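Side-chain contacts in DnaJ homolog subfamily C member 27-A (Xenopus laevis, PDB 6JMG), which binds GTP as a Rab-family small GTPase, probably hydrolyses it, and may regulate the MEK/ERK pathway: residues Ala112-Glu117 with Asp125-Ala130; Arg210-Cys215 with Trp219-Val224; Asp231-Ala236 with Thr266-Asn271. All blocks are in the same frame, centred on the assembly; numbering follows the deposited sequence.

Interaction 1. Residues Ala112-Glu117 with Asp125-Ala130; sequences AEMKQE and DNIVFA
Met114 alone carries the helix side of this contact, and its last two heavy atoms divide the work. The methyl CE meets CD1 of Ile127 at 4.0 Å, the two side chains meeting end to end. One atom back, Met114 SD lies 3.9 Å from Phe129 CZ, where the thioether passes alongside the ring. Measured to the centroid of the Phe129 ring, the Met114 SD distance is 5.1 Å, and the sulfur sits 70° off the ring normal. This is a Met-aromatic contact of oblique geometry, and no hydrogen bond crosses between the segments.

The span that has to be bridged explains the long reach: even the closest CA atoms, those of Met114 and Ile127, are 11.5 Å apart. Met114 covers it with an unbroken extended chain, starting with CG opposite the backbone N (chi1 -173°). All three touching residues are buried, and the shared surface is apolar throughout.

Further out, Val92 of the neighbouring strand 91-97 touches Met114, Ile127 and Phe129, so one side chain of the adjacent strand contacts all three, while Ile20 and Met22 of strand 15-22 also pack on Met114. Phe158 stacks on the Phe129 ring. Between the two inward-facing residues, Val128 turns to the other side of the sheet and packs on helix 171-187.

Strands 91-97 and 128-134 are adjacent and parallel, and helix 107-117 comes between them in the chain. The contact is thus part of a beta-alpha-beta crossover in the Ras-like P-loop GTPase fold, and strand 128-134 ends at Asn134, which with the following Lys135 is assigned to GTP binding by similarity.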
loop_
_atom_site.group_PDB
_atom_site.type_symbol
_atom_site.label_atom_id
_atom_site.label_comp_id
_atom_site.label_asym_id
_atom_site.label_seq_id
_atom_site.Cartn_x
_atom_site.Cartn_y
_atom_site.Cartn_z
ATOM N N ALA A 112 -8.847 0.253 -4.232
ATOM C CA ALA A 112 -10.066 -0.101 -3.518
ATOM C C ALA A 112 -10.357 -1.590 -3.636
ATOM O O ALA A 112 -10.741 -2.242 -2.657
ATOM C CB ALA A 112 -11.242 0.713 -4.057
ATOM N N GLU A 113 -10.175 -2.144 -4.830
ATOM C CA GLU A 113 -10.491 -3.549 -5.036
ATOM C C GLU A 113 -9.552 -4.439 -4.239
ATOM O O GLU A 113 -9.991 -5.389 -3.584
ATOM C CB GLU A 113 -10.425 -3.872 -6.521
ATOM C CG GLU A 113 -10.410 -5.325 -6.805
ATOM C CD GLU A 113 -10.548 -5.592 -8.261
ATOM O OE1 GLU A 113 -9.972 -6.597 -8.725
ATOM O OE2 GLU A 113 -11.219 -4.781 -8.937
ATOM N N MET A 114 -8.265 -4.117 -4.242
ATOM C CA MET A 114 -7.330 -4.842 -3.395
ATOM C C MET A 114 -7.673 -4.662 -1.926
ATOM O O MET A 114 -7.739 -5.641 -1.174
ATOM C CB MET A 114 -5.896 -4.371 -3.658
ATOM C CG MET A 114 -4.835 -5.208 -2.941
ATOM S SD MET A 114 -3.150 -4.589 -3.074
ATOM C CE MET A 114 -2.268 -6.074 -2.654
ATOM N N LYS A 115 -7.929 -3.415 -1.503
ATOM C CA LYS A 115 -8.165 -3.152 -0.086
ATOM C C LYS A 115 -9.356 -3.927 0.462
ATOM O O LYS A 115 -9.328 -4.332 1.631
ATOM C CB LYS A 115 -8.369 -1.663 0.168
ATOM C CG LYS A 115 -7.164 -0.947 0.736
ATOM C CD LYS A 115 -7.380 0.572 0.768
ATOM C CE LYS A 115 -6.069 1.336 0.961
ATOM N NZ LYS A 115 -6.178 2.772 0.555
ATOM N N GLN A 116 -10.402 -4.170 -0.339
ATOM C CA GLN A 116 -11.467 -4.968 0.258
ATOM C C GLN A 116 -11.172 -6.458 0.291
ATOM O O GLN A 116 -11.743 -7.164 1.126
ATOM C CB GLN A 116 -12.841 -4.747 -0.350
ATOM C CG GLN A 116 -13.726 -4.839 0.916
ATOM C CD GLN A 116 -15.212 -4.692 0.745
ATOM O OE1 GLN A 116 -15.991 -5.315 1.485
ATOM N NE2 GLN A 116 -15.627 -3.852 -0.193
ATOM N N GLU A 117 -10.345 -6.973 -0.612
ATOM C CA GLU A 117 -10.069 -8.398 -0.541
ATOM C C GLU A 117 -9.157 -8.747 0.623
ATOM O O GLU A 117 -8.934 -9.936 0.878
ATOM C CB GLU A 117 -9.456 -8.885 -1.847
ATOM C CG GLU A 117 -10.158 -10.101 -2.390
ATOM C CD GLU A 117 -11.665 -9.939 -2.411
ATOM O OE1 GLU A 117 -12.344 -10.763 -1.759
ATOM O OE2 GLU A 117 -12.164 -8.999 -3.089
ATOM N N ASP A 125 0.119 -0.782 3.837
ATOM C CA ASP A 125 1.332 -0.047 4.159
ATOM C C ASP A 125 2.510 -0.963 4.391
ATOM O O ASP A 125 3.648 -0.495 4.355
ATOM C CB ASP A 125 1.136 0.834 5.395
ATOM C CG ASP A 125 1.007 2.303 5.051
ATOM O OD1 ASP A 125 0.525 2.623 3.941
ATOM O OD2 ASP A 125 1.396 3.137 5.895
ATOM N N ASN A 126 2.269 -2.252 4.617
ATOM C CA ASN A 126 3.346 -3.225 4.682
ATOM C C ASN A 126 3.569 -3.922 3.345
ATOM O O ASN A 126 4.187 -4.991 3.294
ATOM C CB ASN A 126 3.061 -4.244 5.782
ATOM C CG ASN A 126 2.996 -3.608 7.140
ATOM O OD1 ASN A 126 3.638 -2.583 7.386
ATOM N ND2 ASN A 126 2.223 -4.207 8.039
ATOM N N ILE A 127 3.088 -3.324 2.266
ATOM C CA ILE A 127 3.257 -3.839 0.924
ATOM C C ILE A 127 4.010 -2.798 0.114
ATOM O O ILE A 127 3.677 -1.611 0.165
ATOM C CB ILE A 127 1.901 -4.158 0.281
ATOM C CG1 ILE A 127 1.151 -5.153 1.160
ATOM C CG2 ILE A 127 2.112 -4.712 -1.125
ATOM C CD1 ILE A 127 -0.282 -5.422 0.714
ATOM N N VAL A 128 5.007 -3.250 -0.636
ATOM C CA VAL A 128 5.749 -2.391 -1.545
ATOM C C VAL A 128 5.010 -2.286 -2.873
ATOM O O VAL A 128 4.689 -3.301 -3.507
ATOM C CB VAL A 128 7.160 -2.935 -1.752
ATOM C CG1 VAL A 128 7.852 -2.148 -2.863
ATOM C CG2 VAL A 128 7.933 -2.895 -0.437
ATOM N N PHE A 129 4.775 -1.055 -3.316
ATOM C CA PHE A 129 4.138 -0.762 -4.589
ATOM C C PHE A 129 5.146 -0.089 -5.504
ATOM O O PHE A 129 5.769 0.909 -5.120
ATOM C CB PHE A 129 2.944 0.184 -4.421
ATOM C CG PHE A 129 1.691 -0.472 -3.931
ATOM C CD1 PHE A 129 1.537 -0.788 -2.592
ATOM C CD2 PHE A 129 0.643 -0.737 -4.807
ATOM C CE1 PHE A 129 0.372 -1.373 -2.136
ATOM C CE2 PHE A 129 -0.521 -1.328 -4.358
ATOM C CZ PHE A 129 -0.659 -1.647 -3.019
ATOM N N ALA A 130 5.263 -0.592 -6.723
ATOM C CA ALA A 130 5.952 0.128 -7.782
ATOM C C ALA A 130 4.888 0.545 -8.785
ATOM O O ALA A 130 4.248 -0.304 -9.418
ATOM C CB ALA A 130 7.043 -0.726 -8.417
#

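Interaction 2. Residues Arg210-Cys215 with Trp219-Val224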
loop_
_atom_site.group_PDB
_atom_site.type_symbol
_atom_site.label_atom_id
_atom_site.label_comp_id
_atom_site.label_asym_id
_atom_site.label_seq_id
_atom_site.Cartn_x
_atom_site.Cartn_y
_atom_site.Cartn_z
ATOM N N ARG A 210 0.010 16.840 21.805
ATOM C CA ARG A 210 -0.047 17.874 22.825
ATOM C C ARG A 210 -1.447 17.971 23.397
ATOM O O ARG A 210 -1.613 18.115 24.614
ATOM C CB ARG A 210 0.396 19.229 22.269
ATOM C CG ARG A 210 0.263 20.350 23.292
ATOM C CD ARG A 210 0.446 21.717 22.674
ATOM N NE ARG A 210 0.018 21.744 21.277
ATOM C CZ ARG A 210 -0.115 22.858 20.558
ATOM N NH1 ARG A 210 0.143 24.043 21.107
ATOM N NH2 ARG A 210 -0.508 22.786 19.289
ATOM N N ARG A 211 -2.464 17.807 22.545
ATOM C CA ARG A 211 -3.837 17.849 23.036
ATOM C C ARG A 211 -4.106 16.700 23.998
ATOM O O ARG A 211 -4.818 16.883 24.988
ATOM C CB ARG A 211 -4.818 17.825 21.862
ATOM C CG ARG A 211 -6.288 17.758 22.265
ATOM C CD ARG A 211 -7.195 17.528 21.050
ATOM N NE ARG A 211 -6.993 16.225 20.416
ATOM C CZ ARG A 211 -7.501 15.073 20.860
ATOM N NH1 ARG A 211 -8.262 15.039 21.954
ATOM N NH2 ARG A 211 -7.244 13.947 20.203
ATOM N N ILE A 212 -3.470 15.545 23.771
ATOM C CA ILE A 212 -3.620 14.388 24.657
ATOM C C ILE A 212 -2.838 14.559 25.976
ATOM O O ILE A 212 -3.226 13.959 26.979
ATOM C CB ILE A 212 -3.270 13.092 23.896
ATOM C CG1 ILE A 212 -4.348 12.817 22.841
ATOM C CG2 ILE A 212 -3.218 11.869 24.795
ATOM C CD1 ILE A 212 -3.874 11.946 21.645
ATOM N N ARG A 213 -1.771 15.384 26.035
ATOM C CA ARG A 213 -1.129 15.618 27.332
ATOM C C ARG A 213 -2.040 16.402 28.243
ATOM O O ARG A 213 -2.180 16.100 29.425
ATOM C CB ARG A 213 0.118 16.505 27.257
ATOM C CG ARG A 213 1.345 15.832 26.723
ATOM C CD ARG A 213 2.682 16.334 27.271
ATOM N NE ARG A 213 3.547 15.166 27.465
ATOM C CZ ARG A 213 3.944 14.621 28.613
ATOM N NH1 ARG A 213 3.577 15.114 29.800
ATOM N NH2 ARG A 213 4.715 13.536 28.546
ATOM N N ASN A 214 -2.677 17.427 27.706
ATOM C CA ASN A 214 -3.357 18.447 28.497
ATOM C C ASN A 214 -4.843 18.199 28.442
ATOM O O ASN A 214 -5.674 19.092 28.269
ATOM C CB ASN A 214 -2.990 19.843 27.978
ATOM C CG ASN A 214 -1.453 20.023 27.793
ATOM O OD1 ASN A 214 -0.644 19.493 28.579
ATOM N ND2 ASN A 214 -1.061 20.788 26.787
ATOM N N CYS A 215 -5.155 16.921 28.575
ATOM C CA CYS A 215 -6.509 16.413 28.547
ATOM C C CYS A 215 -6.660 15.508 29.753
ATOM O O CYS A 215 -5.840 14.610 29.965
ATOM C CB CYS A 215 -6.747 15.651 27.249
ATOM S SG CYS A 215 -8.444 15.334 26.893
ATOM N N TRP A 219 -13.203 10.790 27.565
ATOM C CA TRP A 219 -14.117 11.078 26.472
ATOM C C TRP A 219 -13.476 12.061 25.517
ATOM O O TRP A 219 -13.400 11.816 24.305
ATOM C CB TRP A 219 -15.442 11.617 27.022
ATOM C CG TRP A 219 -16.350 10.552 27.627
ATOM C CD1 TRP A 219 -17.135 9.651 26.944
ATOM C CD2 TRP A 219 -16.568 10.289 29.020
ATOM N NE1 TRP A 219 -17.817 8.851 27.825
ATOM C CE2 TRP A 219 -17.492 9.222 29.105
ATOM C CE3 TRP A 219 -16.074 10.849 30.203
ATOM C CZ2 TRP A 219 -17.932 8.707 30.330
ATOM C CZ3 TRP A 219 -16.515 10.332 31.425
ATOM C CH2 TRP A 219 -17.433 9.272 31.476
ATOM N N ASP A 220 -12.956 13.164 26.058
ATOM C CA ASP A 220 -12.374 14.178 25.194
ATOM C C ASP A 220 -11.048 13.717 24.602
ATOM O O ASP A 220 -10.651 14.202 23.538
ATOM C CB ASP A 220 -12.240 15.495 25.969
ATOM C CG ASP A 220 -13.594 16.012 26.478
ATOM O OD1 ASP A 220 -14.616 15.777 25.784
ATOM O OD2 ASP A 220 -13.642 16.644 27.564
ATOM N N MET A 221 -10.373 12.762 25.245
ATOM C CA MET A 221 -9.102 12.279 24.717
ATOM C C MET A 221 -9.274 11.595 23.368
ATOM O O MET A 221 -8.425 11.744 22.484
ATOM C CB MET A 221 -8.457 11.323 25.707
ATOM C CG MET A 221 -7.046 11.690 26.019
ATOM S SD MET A 221 -6.261 10.436 27.004
ATOM C CE MET A 221 -6.698 10.949 28.680
ATOM N N LEU A 222 -10.369 10.855 23.178
ATOM C CA LEU A 222 -10.643 10.228 21.889
ATOM C C LEU A 222 -11.595 11.040 21.018
ATOM O O LEU A 222 -11.862 10.635 19.879
ATOM C CB LEU A 222 -11.223 8.820 22.072
ATOM C CG LEU A 222 -10.557 7.769 22.972
ATOM C CD1 LEU A 222 -11.492 6.601 23.102
ATOM C CD2 LEU A 222 -9.218 7.300 22.429
ATOM N N GLY A 223 -12.109 12.164 21.516
ATOM C CA GLY A 223 -12.983 13.014 20.728
ATOM C C GLY A 223 -14.397 12.483 20.584
ATOM O O GLY A 223 -14.909 12.346 19.466
ATOM N N VAL A 224 -15.037 12.195 21.718
ATOM C CA VAL A 224 -16.356 11.572 21.763
ATOM C C VAL A 224 -17.052 12.077 23.015
ATOM O O VAL A 224 -16.403 12.420 24.007
ATOM C CB VAL A 224 -16.289 10.023 21.783
ATOM C CG1 VAL A 224 -16.001 9.470 20.403
ATOM C CG2 VAL A 224 -15.244 9.548 22.783
#
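Met221 lies between Ile212 and Cys215 and touches both along its length. Its CB begins beside the Cys215 sulfur, with SG at 4.2 Å. The next atom, Met221 CG, has two neighbours: Cys215 SG and Ile212 CG2, each 4.0 Å away. Met221 SD stays with the same Ile212 CG2 methyl, also at 4.0 Å, and the two side chains run nearly perpendicular. Rotation about the CG-SD bond (chi3 -88°) turns the chain, which carries Met221 CE to 4.0 Å from the backbone O of Cys215. The Cys215 sulfur also rests on the helix backbone, with SG 3.6 Å from Met221 N.

Helix 218-222 is the short first helix of the J domain, and the contact packs helix 203-213 and the residues after it against this helix. Ile212 also touches Ala260 and Leu244, from the two long J-domain helices, 254-278 and 230-244.

The polar part lies at the C-terminal end of helix 218-222. There Gly223, with phi 76°, is the C-prime residue of a Schellman motif, in which Val224 N bonds to Trp219 O and Gly223 N bonds weakly to Asp220 O. Arg211 comes to this end by turning about its CG-CD bond, and the edge of its guanidinium meets the Met221 carbonyl near the guanidinium plane. Arg211 NH1 and Arg211 NH2 each give Met221 O a weak hydrogen bond, of 3.3 and 3.4 Å. One face of the guanidinium is approached by Ile212 CG1, nearer its periphery than its centre.

Interaction 3. Residues Asp231-Ala236 with Thr266-Asn271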
loop_
_atom_site.group_PDB
_atom_site.type_symbol
_atom_site.label_atom_id
_atom_site.label_comp_id
_atom_site.label_asym_id
_atom_site.label_seq_id
_atom_site.Cartn_x
_atom_site.Cartn_y
_atom_site.Cartn_z
ATOM N N ASP A 231 -19.032 1.026 19.304
ATOM C CA ASP A 231 -18.493 1.081 17.951
ATOM C C ASP A 231 -17.910 2.456 17.650
ATOM O O ASP A 231 -16.962 2.569 16.861
ATOM C CB ASP A 231 -19.565 0.713 16.926
ATOM C CG ASP A 231 -18.973 0.364 15.567
ATOM O OD1 ASP A 231 -17.846 -0.181 15.517
ATOM O OD2 ASP A 231 -19.628 0.657 14.544
ATOM N N GLU A 232 -18.429 3.504 18.292
ATOM C CA GLU A 232 -17.857 4.826 18.074
ATOM C C GLU A 232 -16.536 5.001 18.805
ATOM O O GLU A 232 -15.603 5.588 18.249
ATOM C CB GLU A 232 -18.839 5.914 18.491
ATOM C CG GLU A 232 -20.033 5.973 17.593
ATOM C CD GLU A 232 -21.214 6.606 18.260
ATOM O OE1 GLU A 232 -21.125 6.917 19.468
ATOM O OE2 GLU A 232 -22.246 6.759 17.580
ATOM N N VAL A 233 -16.414 4.485 20.033
ATOM C CA VAL A 233 -15.126 4.649 20.692
ATOM C C VAL A 233 -14.096 3.754 20.020
ATOM O O VAL A 233 -12.920 4.128 19.902
ATOM C CB VAL A 233 -15.211 4.382 22.208
ATOM C CG1 VAL A 233 -16.438 5.029 22.827
ATOM C CG2 VAL A 233 -15.214 2.977 22.449
ATOM N N ASN A 234 -14.525 2.613 19.482
ATOM C CA ASN A 234 -13.617 1.810 18.668
ATOM C C ASN A 234 -13.108 2.601 17.483
ATOM O O ASN A 234 -11.914 2.583 17.188
ATOM C CB ASN A 234 -14.290 0.531 18.195
ATOM C CG ASN A 234 -14.223 -0.553 19.229
ATOM O OD1 ASN A 234 -13.441 -0.468 20.191
ATOM N ND2 ASN A 234 -15.056 -1.567 19.065
ATOM N N LYS A 235 -14.001 3.311 16.789
ATOM C CA LYS A 235 -13.560 3.940 15.553
ATOM C C LYS A 235 -12.811 5.233 15.811
ATOM O O LYS A 235 -11.878 5.559 15.070
ATOM C CB LYS A 235 -14.746 4.191 14.616
ATOM C CG LYS A 235 -15.525 2.933 14.173
ATOM C CD LYS A 235 -14.704 1.805 13.465
ATOM C CE LYS A 235 -13.410 2.228 12.743
ATOM N NZ LYS A 235 -12.762 1.093 12.011
ATOM N N ALA A 236 -13.126 5.923 16.903
ATOM C CA ALA A 236 -12.264 7.011 17.344
ATOM C C ALA A 236 -10.879 6.488 17.697
ATOM O O ALA A 236 -9.861 7.071 17.297
ATOM C CB ALA A 236 -12.899 7.733 18.537
ATOM N N THR A 266 -10.109 1.814 27.014
ATOM C CA THR A 266 -10.612 0.772 27.895
ATOM C C THR A 266 -11.386 1.381 29.054
ATOM O O THR A 266 -12.343 0.776 29.544
ATOM C CB THR A 266 -9.465 -0.182 28.324
ATOM O OG1 THR A 266 -8.794 0.270 29.495
ATOM C CG2 THR A 266 -8.431 -0.348 27.202
ATOM N N ALA A 267 -11.078 2.617 29.433
ATOM C CA ALA A 267 -11.884 3.267 30.459
ATOM C C ALA A 267 -13.323 3.427 29.985
ATOM O O ALA A 267 -14.269 3.094 30.707
ATOM C CB ALA A 267 -11.284 4.623 30.829
ATOM N N LEU A 268 -13.508 3.904 28.756
ATOM C CA LEU A 268 -14.852 4.054 28.219
ATOM C C LEU A 268 -15.534 2.703 28.010
ATOM O O LEU A 268 -16.676 2.505 28.447
ATOM C CB LEU A 268 -14.797 4.836 26.911
ATOM C CG LEU A 268 -14.144 6.211 26.996
ATOM C CD1 LEU A 268 -14.123 6.812 25.621
ATOM C CD2 LEU A 268 -14.867 7.137 27.985
ATOM N N LEU A 269 -14.853 1.759 27.338
ATOM C CA LEU A 269 -15.433 0.430 27.116
ATOM C C LEU A 269 -15.792 -0.269 28.415
ATOM O O LEU A 269 -16.729 -1.073 28.445
ATOM C CB LEU A 269 -14.476 -0.468 26.332
ATOM C CG LEU A 269 -14.346 -0.098 24.852
ATOM C CD1 LEU A 269 -13.866 -1.309 24.110
ATOM C CD2 LEU A 269 -15.677 0.345 24.335
ATOM N N LYS A 270 -15.065 0.009 29.491
ATOM C CA LYS A 270 -15.402 -0.634 30.749
ATOM C C LYS A 270 -16.704 -0.087 31.310
ATOM O O LYS A 270 -17.560 -0.851 31.778
ATOM C CB LYS A 270 -14.266 -0.444 31.750
ATOM C CG LYS A 270 -14.623 -0.829 33.186
ATOM C CD LYS A 270 -13.404 -0.770 34.100
ATOM C CE LYS A 270 -13.333 0.563 34.840
ATOM N NZ LYS A 270 -12.339 0.512 35.954
ATOM N N ASN A 271 -16.899 1.230 31.219
ATOM C CA ASN A 271 -18.073 1.828 31.838
ATOM C C ASN A 271 -19.308 1.645 30.979
ATOM O O ASN A 271 -20.405 1.455 31.519
ATOM C CB ASN A 271 -17.807 3.295 32.151
ATOM C CG ASN A 271 -16.758 3.455 33.247
ATOM O OD1 ASN A 271 -15.634 3.897 32.995
ATOM N ND2 ASN A 271 -17.112 3.053 34.467
#
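Val233 faces Leu268 and Leu269 across the antiparallel hairpin of long helices that forms the body of a J domain. The short axis segments of helix 231-236 and helix 266-271 run at 172° and come no closer than 10.2 Å. At that separation the helices meet through side chains, with the nearest CA atoms, those of Val233 and Leu268, 7.6 Å apart.

The apolar contacts all come from the two branches of Val233. A chi1 of -44° sets CG1 opposite the carbonyl carbon and CG2 between that carbon and the backbone N, so the methyls address different leucines. CG1 of Val233 reaches CD1 of Leu268 at 4.0 Å, the side chains crossing at a slant. CG2 goes to Leu269, the two side chains lying alongside each other and pointing opposite ways. The modelled 3.3 Å from Val233 CG2 to Leu269 CD2 is too short to be trusted at 2.70 Å resolution, though the Val233 CG2 to Leu269 CG distance of 4.0 Å supports the packing. Leu268 also touches Trp219 and Leu222, so it ties helix 218-222 to the same interface.

The polar residue at the margin is Asn234. Its side chain sets out along the helix flank and meets that of Leu269 at close to 90°. The contact itself is only van der Waals: the amide oxygen accepts a hydrogen bond from Arg265 NE, and Asn234 OD1 lies 4.0 Å from Leu269 CD1.

How the interactions relate
The three contacts follow one another in series along the single chain. Interaction 1 lies about 4 Å from the chain's centre, in the GTPase domain, where helix 107-117 packs on the six-stranded sheet. Interactions 2 and 3 belong to the helical C-terminal part, with centres about 32 and 28 Å from that of interaction 1, and neither touches it. Those two are about 14 Å apart, centre to centre, and meet directly: Val224 CG1 packs on Ala236 CB at 4.0 Å. Helix 218-222 packs on both helix 203-213 and the hairpin of helices 230-244 and 254-278, which helix 203-213 also touches directly, consistent with a J-domain core distinct from the nucleotide-binding sheet.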